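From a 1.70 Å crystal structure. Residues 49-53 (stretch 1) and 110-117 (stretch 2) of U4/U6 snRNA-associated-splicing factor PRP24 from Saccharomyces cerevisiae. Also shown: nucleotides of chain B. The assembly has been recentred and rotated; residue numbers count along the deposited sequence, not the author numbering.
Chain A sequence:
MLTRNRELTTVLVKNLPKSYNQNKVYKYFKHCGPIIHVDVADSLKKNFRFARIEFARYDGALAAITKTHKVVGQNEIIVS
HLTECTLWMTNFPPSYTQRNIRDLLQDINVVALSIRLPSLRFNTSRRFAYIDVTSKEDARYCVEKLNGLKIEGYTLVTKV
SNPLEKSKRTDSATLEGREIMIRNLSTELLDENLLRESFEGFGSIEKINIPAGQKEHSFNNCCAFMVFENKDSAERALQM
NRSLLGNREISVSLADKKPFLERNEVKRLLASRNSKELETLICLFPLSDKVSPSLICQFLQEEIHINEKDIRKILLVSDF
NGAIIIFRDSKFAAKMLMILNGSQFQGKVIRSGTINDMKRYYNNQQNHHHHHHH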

# COMPACT_ATOMS: atom_id res chain seq x y z
N ARG A 49 -13.22 22.60 18.53
CA ARG A 49 -12.59 21.39 18.00
C ARG A 49 -13.59 20.30 17.66
O ARG A 49 -14.66 20.19 18.26
N PHE A 50 -13.23 19.48 16.67
CA PHE A 50 -13.99 18.28 16.33
C PHE A 50 -13.27 17.09 16.95
O PHE A 50 -12.06 17.14 17.19
N ALA A 51 -14.01 16.01 17.21
CA ALA A 51 -13.38 14.75 17.59
C ALA A 51 -14.01 13.58 16.85
O ALA A 51 -15.22 13.58 16.59
N ARG A 52 -13.19 12.60 16.51
CA ARG A 52 -13.67 11.32 16.01
C ARG A 52 -13.38 10.31 17.11
O ARG A 52 -12.25 10.23 17.59
N ILE A 53 -14.39 9.56 17.53
CA ILE A 53 -14.19 8.56 18.57
C ILE A 53 -14.66 7.21 18.06
O ILE A 53 -15.85 7.04 17.72
N VAL A 110 -10.91 21.94 3.89
CA VAL A 110 -11.61 20.80 4.47
C VAL A 110 -10.82 20.26 5.66
O VAL A 110 -9.64 19.91 5.52
N VAL A 111 -11.45 20.21 6.84
CA VAL A 111 -10.81 19.66 8.02
C VAL A 111 -10.76 18.14 7.89
O VAL A 111 -11.76 17.52 7.52
N ALA A 112 -9.60 17.54 8.16
CA ALA A 112 -9.47 16.08 8.14
C ALA A 112 -9.31 15.56 9.56
O ALA A 112 -8.44 16.02 10.32
N LEU A 113 -10.14 14.59 9.93
CA LEU A 113 -10.06 13.99 11.25
C LEU A 113 -9.08 12.81 11.33
O LEU A 113 -8.43 12.60 12.36
N SER A 114 -9.00 12.02 10.26
CA SER A 114 -8.20 10.80 10.31
C SER A 114 -7.80 10.42 8.90
O SER A 114 -8.61 10.51 7.98
N ILE A 115 -6.53 10.07 8.73
CA ILE A 115 -6.04 9.60 7.44
C ILE A 115 -5.35 8.27 7.71
O ILE A 115 -4.43 8.19 8.52
N ARG A 116 -5.81 7.22 7.03
CA ARG A 116 -5.37 5.86 7.35
C ARG A 116 -4.80 5.18 6.13
O ARG A 116 -5.47 5.05 5.12
N LEU A 117 -3.55 4.73 6.25
CA LEU A 117 -2.82 4.12 5.15
C LEU A 117 -2.59 2.64 5.45
O LEU A 117 -2.56 2.23 6.63

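The two stretches bury 301 Å² between them, both sides summed, and no hydrogen bond crosses the interface, so side-chain packing carries the contact. By the CA-to-CB criterion, Phe50 and Arg52 of the strand 49-53 point toward the second stretch, while Ala51 between them points away, the alternation expected of a strand. From the other side Val111, Leu113, Ser114 and Arg116 point toward the first stretch.

The apolar part centres on Leu113, where Leu113 CA lies 6.5 Å from Arg52 CA. With chi1 m and chi2 t, Leu113 places CD2 3.8 Å from Phe50 CB and 4.0 Å from the backbone N of Arg52; its other methyl, CD1, lies 4.2 Å from Arg52 CB. The leucine thus packs against both inward-pointing residues of the strand. Phe50 (chi1 m, chi2 -85°) also meets Val111 (chi1 t), whose CG1 approaches Phe50 CD2 obliquely at 4.4 Å.

The polar part begins with Arg52, extended through t, t, t. Its aliphatic portion passes Ser114, with Arg52 CD 3.9 Å from Ser114 CB, and Ser114 OG and Arg116 NH1 lie over one face of its guanidinium. Arg52 NH2 and Arg116 NH1 are 3.5 Å apart, a close approach of like charges; Arg52 NE is hydrogen-bonded elsewhere in the structure.

Arg116 (chi1 m, chi2 t, chi3 m) is held by directional bonds. Within the stretch, Arg116 NH1 donates to OG of Ser114 (chi1 t) at 2.9 Å and 146°. With the bound nucleotide, Arg116 NE donates to N7 of G21 in chain B at 2.9 Å and 167°, and Arg116 NH2 donates to O6 of G21 at 2.9 Å and 154°. These paired bonds read the guanine's N7 and O6 together, with N7 near the guanidinium plane and Arg52 NH2 over one face.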

# COMPACT_ATOMS: atom_id res chain seq x y z
CB ARG A 49 -11.54 20.85 18.97
CG ARG A 49 -10.48 21.88 19.35
CD ARG A 49 -9.27 21.23 19.98
NE ARG A 49 -8.25 20.90 18.99
CZ ARG A 49 -7.15 20.19 19.24
NH1 ARG A 49 -6.93 19.72 20.46
NH2 ARG A 49 -6.28 19.93 18.28
CB PHE A 50 -13.98 18.05 14.82
CG PHE A 50 -14.82 19.02 14.02
CD1 PHE A 50 -16.18 18.80 13.85
CD2 PHE A 50 -14.23 20.11 13.39
CE1 PHE A 50 -16.95 19.67 13.08
CE2 PHE A 50 -14.99 20.98 12.62
CZ PHE A 50 -16.35 20.76 12.46
CB ALA A 51 -13.46 14.51 19.10
CB ARG A 52 -12.91 10.94 14.73
CG ARG A 52 -13.15 9.54 14.25
CD ARG A 52 -12.23 9.24 13.07
NE ARG A 52 -12.46 7.92 12.52
CZ ARG A 52 -11.90 6.81 12.98
NH1 ARG A 52 -11.06 6.88 14.00
NH2 ARG A 52 -12.16 5.64 12.42
CB ILE A 53 -14.94 8.92 19.89
CG1 ILE A 53 -14.57 10.32 20.36
CG2 ILE A 53 -14.61 7.90 20.99
CD1 ILE A 53 -15.44 10.80 21.53
CB VAL A 110 -11.80 19.69 3.43
CG1 VAL A 110 -12.33 18.41 4.09
CG2 VAL A 110 -12.74 20.16 2.32
CB VAL A 111 -11.61 20.02 9.28
CG1 VAL A 111 -11.03 19.32 10.51
CG2 VAL A 111 -11.65 21.54 9.46
CB ALA A 112 -8.29 15.65 7.30
CB LEU A 113 -11.44 13.54 11.71
CG LEU A 113 -12.37 14.65 12.21
CD1 LEU A 113 -13.80 14.18 12.16
CD2 LEU A 113 -11.98 15.01 13.62
CB SER A 114 -9.03 9.66 10.94
OG SER A 114 -8.34 8.42 10.88
CB ILE A 115 -5.06 10.62 6.82
CG1 ILE A 115 -5.79 11.94 6.57
CG2 ILE A 115 -4.53 10.13 5.47
CD1 ILE A 115 -4.83 13.11 6.32
CB ARG A 116 -6.56 5.06 7.90
CG ARG A 116 -7.17 5.72 9.16
CD ARG A 116 -8.32 4.91 9.75
NE ARG A 116 -9.52 4.82 8.93
CZ ARG A 116 -10.50 5.72 8.88
NH1 ARG A 116 -10.43 6.85 9.61
NH2 ARG A 116 -11.55 5.49 8.11
CB LEU A 117 -1.48 4.84 4.97
CG LEU A 117 -1.41 6.22 4.30
CD1 LEU A 117 -1.46 6.11 2.80
CD2 LEU A 117 -2.45 7.22 4.75
P G B 21 -8.78 -3.96 1.76
OP1 G B 21 -8.09 -4.96 0.89
OP2 G B 21 -9.81 -4.51 2.70
O5' G B 21 -7.69 -3.14 2.56
C5' G B 21 -8.07 -1.98 3.30
C4' G B 21 -6.96 -1.52 4.21
O4' G B 21 -7.31 -0.22 4.74
C3' G B 21 -6.71 -2.39 5.42
O3' G B 21 -5.40 -2.08 5.88
C2' G B 21 -7.70 -1.81 6.42
O2' G B 21 -7.44 -2.16 7.76
C1' G B 21 -7.47 -0.32 6.15
N9 G B 21 -8.56 0.57 6.52
C8 G B 21 -8.36 1.69 7.29
N7 G B 21 -9.45 2.37 7.44
C5 G B 21 -10.41 1.68 6.74
C6 G B 21 -11.78 1.99 6.55
O6 G B 21 -12.43 2.95 7.02
N1 G B 21 -12.40 1.03 5.77
C2 G B 21 -11.77 -0.05 5.19
N2 G B 21 -12.53 -0.86 4.44
N3 G B 21 -10.50 -0.35 5.37
C4 G B 21 -9.87 0.56 6.13